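Local coordinates for protein aldehyde dehydrogenase (Burkholderia vietnamiensis, PDB 5KF0) that binds NADPH and probably oxidises aldehydes to carboxylic acids with a nicotinamide cofactor, at residues 63-68 and 179-184; 173-178 and 472-477; 300-305 and 396-401; 263-268 and 403-408. All coordinates share one frame; numbering follows the deposited sequence.

Contact 1 of 4, residues 63-68 and 179-184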
loop_
_atom_site.group_PDB
_atom_site.type_symbol
_atom_site.label_atom_id
_atom_site.label_comp_id
_atom_site.label_asym_id
_atom_site.label_seq_id
_atom_site.Cartn_x
_atom_site.Cartn_y
_atom_site.Cartn_z
ATOM N N LYS A 63 -8.295 16.720 22.313
ATOM C CA LYS A 63 -8.728 15.381 22.714
ATOM C C LYS A 63 -10.130 15.070 22.197
ATOM O O LYS A 63 -10.325 13.983 21.621
ATOM C CB LYS A 63 -8.607 15.223 24.234
ATOM C CG LYS A 63 -8.950 13.828 24.741
ATOM C CD LYS A 63 -8.469 13.655 26.184
ATOM C CE LYS A 63 -9.405 12.771 26.993
ATOM N NZ LYS A 63 -9.344 11.352 26.557
ATOM N N PRO A 64 -11.122 15.960 22.310
ATOM C CA PRO A 64 -12.439 15.638 21.735
ATOM C C PRO A 64 -12.402 15.356 20.238
ATOM O O PRO A 64 -13.097 14.446 19.761
ATOM C CB PRO A 64 -13.263 16.890 22.060
ATOM C CG PRO A 64 -12.629 17.439 23.290
ATOM C CD PRO A 64 -11.169 17.191 23.128
ATOM N N MET A 65 -11.605 16.111 19.480
ATOM C CA MET A 65 -11.482 15.849 18.048
ATOM C C MET A 65 -10.814 14.507 17.792
ATOM O O MET A 65 -11.234 13.759 16.903
ATOM C CB MET A 65 -10.693 16.974 17.369
ATOM C CG MET A 65 -11.498 18.230 17.142
ATOM S SD MET A 65 -12.903 17.931 16.037
ATOM C CE MET A 65 -12.079 17.583 14.499
ATOM N N ARG A 66 -9.771 14.190 18.565
ATOM C CA ARG A 66 -9.069 12.920 18.408
ATOM C C ARG A 66 -9.981 11.732 18.706
ATOM O O ARG A 66 -9.805 10.649 18.134
ATOM C CB ARG A 66 -7.843 12.897 19.324
ATOM C CG ARG A 66 -7.021 11.625 19.260
ATOM C CD ARG A 66 -5.801 11.689 20.178
ATOM N NE ARG A 66 -6.104 11.373 21.577
ATOM C CZ ARG A 66 -5.915 12.206 22.597
ATOM N NH1 ARG A 66 -5.429 13.426 22.389
ATOM N NH2 ARG A 66 -6.210 11.816 23.830
ATOM N N GLU A 67 -10.956 11.911 19.581
ATOM C CA GLU A 67 -11.838 10.814 19.961
ATOM C C GLU A 67 -13.049 10.667 19.051
ATOM O O GLU A 67 -13.758 9.661 19.151
ATOM C CB GLU A 67 -12.289 10.996 21.412
ATOM C CG GLU A 67 -11.123 10.846 22.379
ATOM C CD GLU A 67 -11.515 11.012 23.823
ATOM O OE1 GLU A 67 -12.602 11.561 24.093
ATOM O OE2 GLU A 67 -10.726 10.590 24.693
ATOM N N LEU A 68 -13.302 11.636 18.184
ATOM C CA LEU A 68 -14.404 11.548 17.238
ATOM C C LEU A 68 -14.190 10.361 16.301
ATOM O O LEU A 68 -13.164 10.313 15.603
ATOM C CB LEU A 68 -14.488 12.848 16.448
ATOM C CG LEU A 68 -15.827 13.346 15.917
ATOM C CD1 LEU A 68 -16.789 13.559 17.074
ATOM C CD2 LEU A 68 -15.601 14.642 15.151
ATOM N N GLY A 179 -8.930 14.716 12.039
ATOM C CA GLY A 179 -9.248 14.955 13.432
ATOM C C GLY A 179 -8.478 16.075 14.092
ATOM O O GLY A 179 -8.285 16.040 15.313
ATOM N N CYS A 180 -8.046 17.105 13.321
ATOM C CA CYS A 180 -7.278 18.237 13.846
ATOM C C CYS A 180 -8.165 19.448 14.038
ATOM O O CYS A 180 -8.848 19.858 13.085
ATOM C CB CYS A 180 -6.161 18.631 12.887
ATOM S SG CYS A 180 -4.841 17.457 12.708
ATOM N N PRO A 181 -8.150 20.078 15.212
ATOM C CA PRO A 181 -8.672 21.445 15.313
ATOM C C PRO A 181 -7.819 22.375 14.461
ATOM O O PRO A 181 -6.616 22.155 14.283
ATOM C CB PRO A 181 -8.527 21.777 16.807
ATOM C CG PRO A 181 -8.196 20.460 17.493
ATOM C CD PRO A 181 -7.474 19.660 16.449
ATOM N N PHE A 182 -8.443 23.430 13.935
ATOM C CA PHE A 182 -7.689 24.342 13.083
ATOM C C PHE A 182 -8.209 25.764 13.239
ATOM O O PHE A 182 -9.369 25.994 13.596
ATOM C CB PHE A 182 -7.754 23.927 11.601
ATOM C CG PHE A 182 -9.125 24.055 10.997
ATOM C CD1 PHE A 182 -9.540 25.263 10.435
ATOM C CD2 PHE A 182 -10.005 22.973 11.000
ATOM C CE1 PHE A 182 -10.809 25.394 9.881
ATOM C CE2 PHE A 182 -11.283 23.088 10.445
ATOM C CZ PHE A 182 -11.689 24.303 9.893
ATOM N N VAL A 183 -7.341 26.715 12.905
ATOM C CA VAL A 183 -7.690 28.126 12.813
ATOM C C VAL A 183 -7.293 28.572 11.412
ATOM O O VAL A 183 -6.115 28.483 11.050
ATOM C CB VAL A 183 -6.972 28.977 13.876
ATOM C CG1 VAL A 183 -7.451 30.437 13.795
ATOM C CG2 VAL A 183 -7.220 28.415 15.303
ATOM N N LEU A 184 -8.269 29.032 10.629
ATOM C CA LEU A 184 -8.056 29.437 9.242
ATOM C C LEU A 184 -8.102 30.955 9.136
ATOM O O LEU A 184 -9.052 31.585 9.612
ATOM C CB LEU A 184 -9.123 28.827 8.323
ATOM C CG LEU A 184 -9.180 29.369 6.879
ATOM C CD1 LEU A 184 -7.916 29.007 6.097
ATOM C CD2 LEU A 184 -10.433 28.864 6.143
#

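Contact 2 of 4, residues 173-178 and 472-477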
loop_
_atom_site.group_PDB
_atom_site.type_symbol
_atom_site.label_atom_id
_atom_site.label_comp_id
_atom_site.label_asym_id
_atom_site.label_seq_id
_atom_site.Cartn_x
_atom_site.Cartn_y
_atom_site.Cartn_z
ATOM N N ALA A 173 -10.808 20.495 4.785
ATOM C CA ALA A 173 -11.418 19.174 4.641
ATOM C C ALA A 173 -10.499 18.064 5.141
ATOM O O ALA A 173 -10.977 17.186 5.883
ATOM C CB ALA A 173 -11.852 18.950 3.188
ATOM N N PRO A 174 -9.208 18.039 4.807
ATOM C CA PRO A 174 -8.332 17.001 5.390
ATOM C C PRO A 174 -8.157 17.149 6.887
ATOM O O PRO A 174 -8.023 16.134 7.588
ATOM C CB PRO A 174 -6.996 17.183 4.661
ATOM C CG PRO A 174 -7.199 18.228 3.631
ATOM C CD PRO A 174 -8.519 18.879 3.805
ATOM N N ALA A 175 -8.161 18.380 7.407
ATOM C CA ALA A 175 -8.056 18.551 8.850
ATOM C C ALA A 175 -9.219 17.873 9.555
ATOM O O ALA A 175 -9.026 17.198 10.574
ATOM C CB ALA A 175 -8.006 20.039 9.205
ATOM N N LEU A 176 -10.437 18.035 9.022
ATOM C CA LEU A 176 -11.599 17.374 9.620
ATOM C C LEU A 176 -11.497 15.859 9.488
ATOM O O LEU A 176 -11.802 15.120 10.440
ATOM C CB LEU A 176 -12.883 17.887 8.963
ATOM C CG LEU A 176 -13.175 19.372 9.212
ATOM C CD1 LEU A 176 -14.227 19.875 8.233
ATOM C CD2 LEU A 176 -13.641 19.587 10.643
ATOM N N ALA A 177 -11.052 15.379 8.318
ATOM C CA ALA A 177 -10.867 13.945 8.124
ATOM C C ALA A 177 -9.845 13.390 9.102
ATOM O O ALA A 177 -10.016 12.279 9.629
ATOM C CB ALA A 177 -10.418 13.661 6.687
ATOM N N ALA A 178 -8.770 14.144 9.347
ATOM C CA ALA A 178 -7.682 13.681 10.206
ATOM C C ALA A 178 -7.974 13.863 11.685
ATOM O O ALA A 178 -7.309 13.230 12.510
ATOM C CB ALA A 178 -6.385 14.421 9.873
ATOM N N GLU A 472 -1.562 13.064 5.652
ATOM C CA GLU A 472 -0.255 12.628 6.139
ATOM C C GLU A 472 0.449 13.741 6.905
ATOM O O GLU A 472 1.022 13.505 7.977
ATOM C CB GLU A 472 0.618 12.141 4.978
ATOM C CG GLU A 472 1.905 11.508 5.458
ATOM C CD GLU A 472 2.843 11.099 4.348
ATOM O OE1 GLU A 472 2.555 11.398 3.169
ATOM O OE2 GLU A 472 3.878 10.476 4.669
ATOM N N ASP A 473 0.415 14.974 6.378
ATOM C CA ASP A 473 1.087 16.068 7.071
ATOM C C ASP A 473 0.364 16.473 8.349
ATOM O O ASP A 473 0.997 16.994 9.274
ATOM C CB ASP A 473 1.218 17.285 6.151
ATOM C CG ASP A 473 2.313 17.119 5.124
ATOM O OD1 ASP A 473 3.277 16.376 5.394
ATOM O OD2 ASP A 473 2.210 17.729 4.047
ATOM N N MET A 474 -0.946 16.264 8.413
ATOM C CA MET A 474 -1.751 16.645 9.564
ATOM C C MET A 474 -1.848 15.536 10.596
ATOM O O MET A 474 -2.657 15.636 11.527
ATOM C CB MET A 474 -3.149 17.060 9.107
ATOM C CG MET A 474 -3.111 18.290 8.218
ATOM S SD MET A 474 -4.723 18.735 7.559
ATOM C CE MET A 474 -4.183 19.959 6.373
ATOM N N THR A 475 -1.034 14.493 10.464
ATOM C CA THR A 475 -1.010 13.427 11.453
ATOM C C THR A 475 0.431 13.077 11.790
ATOM O O THR A 475 1.350 13.292 10.989
ATOM C CB THR A 475 -1.735 12.160 10.959
ATOM O OG1 THR A 475 -1.221 11.761 9.679
ATOM C CG2 THR A 475 -3.243 12.387 10.852
ATOM N N GLU A 476 0.609 12.532 12.998
ATOM C CA GLU A 476 1.864 11.920 13.402
ATOM C C GLU A 476 1.692 10.419 13.429
ATOM O O GLU A 476 0.718 9.938 14.013
ATOM C CB GLU A 476 2.300 12.394 14.795
ATOM C CG GLU A 476 2.921 13.796 14.819
ATOM C CD GLU A 476 4.352 13.809 14.330
ATOM O OE1 GLU A 476 4.964 14.900 14.307
ATOM O OE2 GLU A 476 4.872 12.732 13.967
ATOM N N PRO A 477 2.603 9.638 12.859
ATOM C CA PRO A 477 2.540 8.191 13.085
ATOM C C PRO A 477 2.815 7.880 14.548
ATOM O O PRO A 477 3.677 8.495 15.186
ATOM C CB PRO A 477 3.644 7.625 12.180
ATOM C CG PRO A 477 4.557 8.760 11.921
ATOM C CD PRO A 477 3.752 10.037 12.033
#

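Contact 3 of 4, residues 300-305 and 396-401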
loop_
_atom_site.group_PDB
_atom_site.type_symbol
_atom_site.label_atom_id
_atom_site.label_comp_id
_atom_site.label_asym_id
_atom_site.label_seq_id
_atom_site.Cartn_x
_atom_site.Cartn_y
_atom_site.Cartn_z
ATOM N N LEU A 300 6.630 27.077 -25.086
ATOM C CA LEU A 300 7.777 26.681 -25.902
ATOM C C LEU A 300 7.282 25.771 -27.017
ATOM O O LEU A 300 6.727 24.701 -26.743
ATOM C CB LEU A 300 8.830 25.971 -25.044
ATOM C CG LEU A 300 9.449 26.808 -23.923
ATOM C CD1 LEU A 300 8.659 26.660 -22.600
ATOM C CD2 LEU A 300 10.900 26.438 -23.717
ATOM N N VAL A 301 7.478 26.192 -28.268
ATOM C CA VAL A 301 6.862 25.532 -29.416
ATOM C C VAL A 301 7.935 25.078 -30.399
ATOM O O VAL A 301 8.833 25.857 -30.757
ATOM C CB VAL A 301 5.857 26.464 -30.106
ATOM C CG1 VAL A 301 5.223 25.782 -31.276
ATOM C CG2 VAL A 301 4.804 26.937 -29.093
ATOM N N HIS A 302 7.826 23.830 -30.860
ATOM C CA HIS A 302 8.802 23.322 -31.818
ATOM C C HIS A 302 8.802 24.175 -33.080
ATOM O O HIS A 302 7.748 24.562 -33.591
ATOM C CB HIS A 302 8.520 21.865 -32.187
ATOM C CG HIS A 302 9.647 21.227 -32.944
ATOM N ND1 HIS A 302 9.695 21.177 -34.320
ATOM C CD2 HIS A 302 10.787 20.641 -32.506
ATOM C CE1 HIS A 302 10.811 20.578 -34.698
ATOM N NE2 HIS A 302 11.489 20.239 -33.615
ATOM N N ALA A 303 10.000 24.447 -33.598
ATOM C CA ALA A 303 10.129 25.392 -34.701
ATOM C C ALA A 303 9.329 24.970 -35.929
ATOM O O ALA A 303 8.877 25.829 -36.694
ATOM C CB ALA A 303 11.602 25.566 -35.050
ATOM N N SER A 304 9.120 23.664 -36.125
ATOM C CA SER A 304 8.406 23.197 -37.314
ATOM C C SER A 304 6.951 23.655 -37.335
ATOM O O SER A 304 6.367 23.801 -38.417
ATOM C CB SER A 304 8.476 21.672 -37.408
ATOM O OG SER A 304 7.783 21.068 -36.325
ATOM N N LEU A 305 6.348 23.887 -36.172
ATOM C CA LEU A 305 4.951 24.263 -35.987
ATOM C C LEU A 305 4.774 25.695 -35.506
ATOM O O LEU A 305 3.631 26.134 -35.323
ATOM C CB LEU A 305 4.293 23.331 -34.960
ATOM C CG LEU A 305 4.389 21.830 -35.196
ATOM C CD1 LEU A 305 3.654 21.068 -34.083
ATOM C CD2 LEU A 305 3.811 21.515 -36.554
ATOM N N GLU A 396 7.869 31.245 -27.261
ATOM C CA GLU A 396 9.251 31.086 -27.694
ATOM C C GLU A 396 9.393 29.766 -28.450
ATOM O O GLU A 396 8.503 28.908 -28.425
ATOM C CB GLU A 396 10.231 31.188 -26.506
ATOM C CG GLU A 396 9.906 30.288 -25.304
ATOM C CD GLU A 396 10.869 30.472 -24.122
ATOM O OE1 GLU A 396 11.950 31.085 -24.299
ATOM O OE2 GLU A 396 10.542 30.005 -23.007
ATOM N N LYS A 397 10.529 29.619 -29.131
ATOM C CA LYS A 397 10.757 28.585 -30.134
ATOM C C LYS A 397 11.897 27.672 -29.693
ATOM O O LYS A 397 12.868 28.135 -29.090
ATOM C CB LYS A 397 11.087 29.248 -31.488
ATOM C CG LYS A 397 11.253 28.310 -32.676
ATOM C CD LYS A 397 11.721 29.084 -33.929
ATOM C CE LYS A 397 10.662 30.051 -34.414
ATOM N NZ LYS A 397 11.026 30.651 -35.736
ATOM N N PHE A 398 11.798 26.374 -29.998
ATOM C CA PHE A 398 12.929 25.472 -29.773
ATOM C C PHE A 398 13.051 24.481 -30.925
ATOM O O PHE A 398 12.100 24.251 -31.675
ATOM C CB PHE A 398 12.811 24.703 -28.445
ATOM C CG PHE A 398 11.742 23.639 -28.440
ATOM C CD1 PHE A 398 12.050 22.314 -28.744
ATOM C CD2 PHE A 398 10.428 23.963 -28.114
ATOM C CE1 PHE A 398 11.054 21.330 -28.731
ATOM C CE2 PHE A 398 9.432 22.985 -28.089
ATOM C CZ PHE A 398 9.744 21.675 -28.406
ATOM N N ASP A 399 14.254 23.904 -31.054
ATOM C CA ASP A 399 14.585 22.863 -32.027
ATOM C C ASP A 399 14.718 21.487 -31.397
ATOM O O ASP A 399 14.224 20.497 -31.946
ATOM C CB ASP A 399 15.915 23.164 -32.739
ATOM C CG ASP A 399 15.887 24.424 -33.540
ATOM O OD1 ASP A 399 14.814 24.777 -34.071
ATOM O OD2 ASP A 399 16.955 25.055 -33.655
ATOM N N ARG A 400 15.423 21.397 -30.273
ATOM C CA ARG A 400 15.754 20.135 -29.627
ATOM C C ARG A 400 14.927 19.990 -28.363
ATOM O O ARG A 400 14.899 20.905 -27.540
ATOM C CB ARG A 400 17.238 20.071 -29.256
ATOM C CG ARG A 400 18.211 20.047 -30.413
ATOM C CD ARG A 400 19.644 19.858 -29.897
ATOM N NE ARG A 400 20.115 21.019 -29.144
ATOM C CZ ARG A 400 20.145 21.102 -27.816
ATOM N NH1 ARG A 400 19.733 20.084 -27.067
ATOM N NH2 ARG A 400 20.593 22.209 -27.233
ATOM N N PHE A 401 14.294 18.829 -28.191
ATOM C CA PHE A 401 13.444 18.621 -27.019
ATOM C C PHE A 401 14.201 18.861 -25.712
ATOM O O PHE A 401 13.655 19.455 -24.774
ATOM C CB PHE A 401 12.846 17.210 -27.057
ATOM C CG PHE A 401 11.740 16.991 -26.063
ATOM C CD1 PHE A 401 10.488 17.564 -26.262
ATOM C CD2 PHE A 401 11.945 16.208 -24.934
ATOM C CE1 PHE A 401 9.462 17.363 -25.343
ATOM C CE2 PHE A 401 10.925 16.004 -24.013
ATOM C CZ PHE A 401 9.681 16.588 -24.214
#

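Contact 4 of 4, residues 263-268 and 403-408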
loop_
_atom_site.group_PDB
_atom_site.type_symbol
_atom_site.label_atom_id
_atom_site.label_comp_id
_atom_site.label_asym_id
_atom_site.label_seq_id
_atom_site.Cartn_x
_atom_site.Cartn_y
_atom_site.Cartn_z
ATOM N N ALA A 263 5.421 26.576 -17.508
ATOM C CA ALA A 263 5.668 26.445 -18.937
ATOM C C ALA A 263 4.873 25.294 -19.547
ATOM O O ALA A 263 4.631 24.264 -18.902
ATOM C CB ALA A 263 7.160 26.211 -19.220
ATOM N N ALA A 264 4.515 25.462 -20.823
ATOM C CA ALA A 264 3.965 24.384 -21.639
ATOM C C ALA A 264 4.845 24.194 -22.865
ATOM O O ALA A 264 5.203 25.176 -23.528
ATOM C CB ALA A 264 2.533 24.696 -22.081
ATOM N N ILE A 265 5.192 22.941 -23.165
ATOM C CA ILE A 265 5.967 22.585 -24.355
ATOM C C ILE A 265 5.024 22.001 -25.394
ATOM O O ILE A 265 4.204 21.130 -25.070
ATOM C CB ILE A 265 7.066 21.563 -24.015
ATOM C CG1 ILE A 265 8.120 22.195 -23.107
ATOM C CG2 ILE A 265 7.706 21.018 -25.303
ATOM C CD1 ILE A 265 9.098 21.175 -22.527
ATOM N N VAL A 266 5.147 22.458 -26.644
ATOM C CA VAL A 266 4.411 21.896 -27.777
ATOM C C VAL A 266 5.420 21.180 -28.669
ATOM O O VAL A 266 6.264 21.822 -29.308
ATOM C CB VAL A 266 3.651 22.972 -28.562
ATOM C CG1 VAL A 266 2.881 22.329 -29.723
ATOM C CG2 VAL A 266 2.710 23.757 -27.627
ATOM N N ASP A 267 5.332 19.852 -28.721
ATOM C CA ASP A 267 6.295 19.022 -29.435
ATOM C C ASP A 267 6.024 19.029 -30.941
ATOM O O ASP A 267 4.983 19.489 -31.423
ATOM C CB ASP A 267 6.242 17.586 -28.888
ATOM C CG ASP A 267 7.540 16.818 -29.070
ATOM O OD1 ASP A 267 7.598 15.673 -28.563
ATOM O OD2 ASP A 267 8.496 17.326 -29.704
ATOM N N ALA A 268 6.986 18.474 -31.682
ATOM C CA ALA A 268 6.968 18.491 -33.140
ATOM C C ALA A 268 5.848 17.650 -33.747
ATOM O O ALA A 268 5.548 17.821 -34.936
ATOM C CB ALA A 268 8.327 18.009 -33.661
ATOM N N ASP A 403 16.566 20.921 -25.138
ATOM C CA ASP A 403 16.684 22.361 -24.929
ATOM C C ASP A 403 15.391 22.937 -24.357
ATOM O O ASP A 403 15.425 23.815 -23.491
ATOM C CB ASP A 403 17.046 23.046 -26.247
ATOM C CG ASP A 403 17.206 24.551 -26.107
ATOM O OD1 ASP A 403 16.573 25.283 -26.896
ATOM O OD2 ASP A 403 17.976 25.006 -25.237
ATOM N N ALA A 404 14.239 22.472 -24.851
ATOM C CA ALA A 404 12.968 22.889 -24.268
ATOM C C ALA A 404 12.905 22.532 -22.791
ATOM O O ALA A 404 12.485 23.350 -21.962
ATOM C CB ALA A 404 11.803 22.244 -25.023
ATOM N N LEU A 405 13.339 21.318 -22.436
ATOM C CA LEU A 405 13.304 20.914 -21.032
ATOM C C LEU A 405 14.209 21.803 -20.188
ATOM O O LEU A 405 13.816 22.256 -19.102
ATOM C CB LEU A 405 13.716 19.442 -20.882
ATOM C CG LEU A 405 12.844 18.404 -21.597
ATOM C CD1 LEU A 405 13.392 16.997 -21.357
ATOM C CD2 LEU A 405 11.392 18.492 -21.158
ATOM N N ALA A 406 15.421 22.069 -20.676
ATOM C CA ALA A 406 16.344 22.929 -19.945
ATOM C C ALA A 406 15.758 24.319 -19.748
ATOM O O ALA A 406 15.958 24.945 -18.701
ATOM C CB ALA A 406 17.680 23.008 -20.680
ATOM N N ARG A 407 15.026 24.822 -20.741
ATOM C CA ARG A 407 14.481 26.166 -20.611
ATOM C C ARG A 407 13.280 26.198 -19.669
ATOM O O ARG A 407 13.099 27.182 -18.946
ATOM C CB ARG A 407 14.156 26.710 -22.001
ATOM C CG ARG A 407 15.452 27.080 -22.728
ATOM C CD ARG A 407 15.341 27.095 -24.251
ATOM N NE ARG A 407 14.560 28.228 -24.725
ATOM C CZ ARG A 407 14.171 28.388 -25.989
ATOM N NH1 ARG A 407 14.485 27.480 -26.907
ATOM N NH2 ARG A 407 13.458 29.451 -26.331
ATOM N N VAL A 408 12.479 25.134 -19.623
ATOM C CA VAL A 408 11.456 25.045 -18.582
ATOM C C VAL A 408 12.110 25.123 -17.203
ATOM O O VAL A 408 11.643 25.837 -16.306
ATOM C CB VAL A 408 10.634 23.750 -18.735
ATOM C CG1 VAL A 408 9.710 23.560 -17.511
ATOM C CG2 VAL A 408 9.820 23.769 -20.036
#

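Contact 1 of 4, residues 63-68 and 179-184
Met65, on the short helix 62-67, lies against Gly179 and Pro181, where a Schellman motif closes helix 164-178 and the chain turns into strand 182-185 of the parallel-stranded Rossmann-like sheet of this family. The side chain of Met65 does nearly all the touching. Met65 CB sits 3.3 Å from Gly179 O, and Met65 CE reaches back over the same peptide, 3.9 Å from Gly179 C. Between them Met65 CG meets the ring carbon Pro181 CG at 4.0 Å, the two side chains running past each other in opposite directions. The chain is bent at both chi2 (-62°) and chi3 (-67°), and the bend at chi3 turns CE back onto the glycine. Gly179 has a positive phi of 90°, which a side chain would strain against the preceding carbonyl; a CB there would also lie close to Met65 O. Further out, Pro207 and Ala210 add apolar cover to Met65. In one of its two conformers the end of Arg66 leads away to a salt bridge with Glu433 of the second subunit. The backbone turn itself is fixed by Gly179 N bonding to Leu176 O and Cys180 N to Ala175 O.

Contact 2 of 4, residues 173-178 and 472-477
Met474 reaches across to Pro174, Ala175 and Ala178 on the last turns of helix 164-178, and the contact is almost wholly van der Waals. Its side chain leaves the backbone with CG anti to the carbonyl carbon (chi1 -63°), and chi2 (176°) then holds SD extended against the helix. There Met474 SD lies 3.5 Å from Ala175 N, close to the backbone, with Ala175 CB at 3.9 Å from the same sulfur and Pro174 CB at 4.0 Å. Nearer the root of the side chain, Met474 CB touches Ala178 CB at 4.2 Å. Thr475 adds its methyl: CG2 rests 3.9 Å from Ala178 CB, so this alanine is met by both residues.

Polar groups are served elsewhere. Thr475 OG1 is hydrogen-bonded to Ile471 O, one turn back in helix 467-473, and to Arg149 NE, while CG2 faces the alanine. Backbone bonds between Met474 and Ile152 and between Glu476 and Val150 anchor the start of strand 475-483 beside strand 143-151, while Glu476 makes a salt bridge to Arg464 of the second subunit.

The contact thus seats the junction between helix 467-473 and strand 475-483, part of the three-stranded antiparallel sheet, on a Rossmann-domain helix. Small alanines let the methionine come close to the helix backbone, and adhesion here is by dispersion and burial, with the hydroxyl of Thr475 satisfied outside the interface.

Contact 3 of 4, residues 300-305 and 396-401
Leu300, Val301 and His302 pair in parallel register with Glu396, Lys397 and Phe398, joining neighbouring strands 298-302 and 392-398 of a mixed sheet, their short axes turned 44° apart, through hydrogen bonds from Val301 N to Glu396 O (2.9 Å), Phe398 N to Val301 O (3.1 Å) and Ala303 N to Phe398 O (2.9 Å).

On one sheet face Leu300 and Glu396 lie side by side, Leu300 CG 3.5 Å from Glu396 OE2; that carboxylate is held by Tyr384 and Arg407. Phe398 has CG between the backbone N and carbonyl carbon (chi1 71°), and its ring turns a face to His302 CA, which sits 4.0 Å from the ring centroid, a CH-pi contact. The imidazole edge points toward that ring in an offset edge-to-face pair, centroids 5.5 Å apart and planes at 85°. His302 ND1 accepts a hydrogen bond from Ser304 N and shares another with Ser304 OG. Past the strand end, Ala303 CB rests on Lys397 CG, 3.6 Å away.

The imidazole bonds firmly to its own turn at Ser304 and only weakly, through NE2, to Asp399 O, which leaves the backbone bonds to carry most of the polar link.

Contact 4 of 4, residues 263-268 and 403-408
Ile265 reaches from strand 263-266 to the face of helix 401-409, where its CD1 meets three residues. CG1 stands anti to the carbonyl carbon (chi1 -67°) and chi2 is 170°, an extended conformation that carries CD1 to the helix. At that end CD1 lies 3.7 Å from Val408 CG2, 3.8 Å from Ala404 CB and 3.8 Å from Leu405 CD2. Leu405 starts out away from the strand, but its branch returns, and the two side chains cross at about a right angle; against Val408 the approach is oblique.

Val408 holds CG2 anti to the carbonyl carbon, and this branch is shared, reaching Ala263 CB at 3.7 Å as well as Ile265 CD1. Strand 263-266 and the helix run antiparallel, at 173° with their short axes 9.4 Å apart, the helix lying over one face of a mixed sheet in an alpha/beta layer. Ala263 and Ile265, two positions apart, both point toward the helix; Ala404 and Val408, one turn apart, point back. Phe398 on strand 392-398 touches Ile265 and Ala404 beside them, and Leu434 lies against Leu405 and Val408. Arg407 makes a salt bridge, NH1 to Asp403 OD1 at 3.0 Å with the oxygen near the guanidinium plane, and is also held by Glu396 and Lys397 O.

Contacts 1 and 2 share the end of helix 164-178 and the turn after it, their centres 10 Å apart; both are buried and lack a hydrogen bond between their segments, and both have a methionine at their centre and adjoin the second subunit. Contacts 3 and 4, with centres 7 Å apart, belong to the mixed sheet that holds strands 263-266, 298-302 and 392-398. Contact 3 is partly exposed and joined mainly by strand hydrogen bonds, whereas contact 4 is a buried apolar layer between that sheet and helix 401-409. They meet where Leu300 O accepts Val266 N, and Arg407 NH1 bonds Lys397 O. Contacts 1 and 3, on opposite sides of the chain's centre, are about 52 Å apart between centres.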